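Local coordinates for carboxysome shell vertex protein CcmL (Nostoc sp., PDB 4N8X) that probably forms the vertices of the carboxysome shell as a homopentamer, closing the polyhedral compartment in which RuBisCO is sequestered, at residues I86-E89 against D90-I93. Residues are numbered along the deposited sequence; the frame is centred on the assembly and turned at random.
Sequences IHVE and DRLI
Val88 and Arg91 face each other as an antiparallel hydrogen-bonded pair, Val88 N donating to Arg91 O (2.7 Å) and Arg91 N to Val88 O (a short 2.5 Å), closing a two-residue beta-hairpin turn through Glu89 and Asp90. With its positive phi of 44°, Glu89 resembles the first position of a type II' turn. His87 and Leu92 form the non-hydrogen-bonded pair; their side chains run alongside each other, with His87 CD2 3.6 Å from Leu92 CD2. Ile93 N makes a weak, bent bond to Ile86 O (130°), where the second strand turns a corner. On the face of Val88 and Arg91, Val88 CG1 sits between backbone N and carbonyl carbon (chi1 69°), which turns this methyl toward Ile93 CG1, 3.6 Å away. Ile93 CG2 meets Ile86 CG2 at 3.9 Å, and an alanine in place of Ile93 would probably open a gap beside Val88 CG1 and Ile86 CG2. Residues 86-88 pair with a strand of a neighbouring subunit, carrying the sheet across the interface, and Arg7 of that subunit packs on Val88. Arg91, extended from CG to NE, brings one guanidinium face over Val88 CG1, which lies toward the rim, 3.7 Å from Arg91 NE.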
# COMPACT_ATOMS: atom_id res chain seq x y z
N ILE A 86 -12.25 -23.11 2.38
CA ILE A 86 -11.09 -22.83 1.55
C ILE A 86 -10.59 -24.21 1.09
O ILE A 86 -10.11 -24.98 1.91
CB ILE A 86 -10.03 -22.08 2.35
CG1 ILE A 86 -10.59 -20.73 2.82
CG2 ILE A 86 -8.77 -21.85 1.53
CD1 ILE A 86 -9.69 -20.02 3.81
N HIS A 87 -10.77 -24.53 -0.18
CA HIS A 87 -10.26 -25.78 -0.75
C HIS A 87 -8.78 -25.60 -1.11
O HIS A 87 -8.39 -24.59 -1.68
CB HIS A 87 -11.03 -26.17 -2.02
CG HIS A 87 -12.51 -26.34 -1.83
ND1 HIS A 87 -13.38 -26.47 -2.90
CD2 HIS A 87 -13.27 -26.42 -0.72
CE1 HIS A 87 -14.61 -26.61 -2.44
NE2 HIS A 87 -14.57 -26.58 -1.12
N VAL A 88 -7.96 -26.58 -0.76
CA VAL A 88 -6.61 -26.64 -1.30
C VAL A 88 -6.49 -28.02 -1.95
O VAL A 88 -6.84 -29.04 -1.35
CB VAL A 88 -5.51 -26.34 -0.23
CG1 VAL A 88 -5.42 -27.43 0.81
CG2 VAL A 88 -4.16 -26.12 -0.89
N GLU A 89 -6.00 -28.04 -3.19
CA GLU A 89 -6.19 -29.19 -4.08
C GLU A 89 -7.63 -29.72 -4.02
O GLU A 89 -8.54 -29.14 -4.61
CB GLU A 89 -5.11 -30.29 -3.89
CG GLU A 89 -4.56 -30.51 -2.48
CD GLU A 89 -4.85 -31.91 -1.97
OE1 GLU A 89 -4.93 -32.85 -2.79
OE2 GLU A 89 -5.00 -32.06 -0.74
N ASP A 90 -7.85 -30.82 -3.29
CA ASP A 90 -9.21 -31.24 -2.95
C ASP A 90 -9.32 -31.49 -1.44
O ASP A 90 -10.24 -32.15 -0.97
CB ASP A 90 -9.64 -32.47 -3.76
CG ASP A 90 -9.19 -33.78 -3.13
OD1 ASP A 90 -7.97 -34.06 -3.14
OD2 ASP A 90 -10.05 -34.53 -2.62
N ARG A 91 -8.37 -30.93 -0.70
CA ARG A 91 -8.33 -31.06 0.76
C ARG A 91 -8.61 -29.71 1.43
O ARG A 91 -8.16 -28.66 0.96
CB ARG A 91 -6.99 -31.64 1.21
CG ARG A 91 -6.37 -30.99 2.44
CD ARG A 91 -4.84 -31.07 2.43
NE ARG A 91 -4.24 -30.00 3.23
CZ ARG A 91 -3.04 -29.46 2.99
NH1 ARG A 91 -2.30 -29.90 1.97
NH2 ARG A 91 -2.58 -28.47 3.76
N LEU A 92 -9.35 -29.74 2.54
CA LEU A 92 -9.88 -28.52 3.13
C LEU A 92 -8.86 -27.87 4.05
O LEU A 92 -8.52 -28.42 5.10
CB LEU A 92 -11.17 -28.84 3.88
CG LEU A 92 -12.13 -29.69 3.04
CD1 LEU A 92 -13.26 -30.26 3.87
CD2 LEU A 92 -12.66 -28.89 1.86
N ILE A 93 -8.37 -26.71 3.65
CA ILE A 93 -7.59 -25.87 4.55
C ILE A 93 -8.51 -25.38 5.66
O ILE A 93 -8.12 -25.29 6.84
CB ILE A 93 -6.95 -24.67 3.80
CG1 ILE A 93 -5.51 -24.98 3.39
CG2 ILE A 93 -7.02 -23.38 4.63
CD1 ILE A 93 -4.87 -26.16 4.11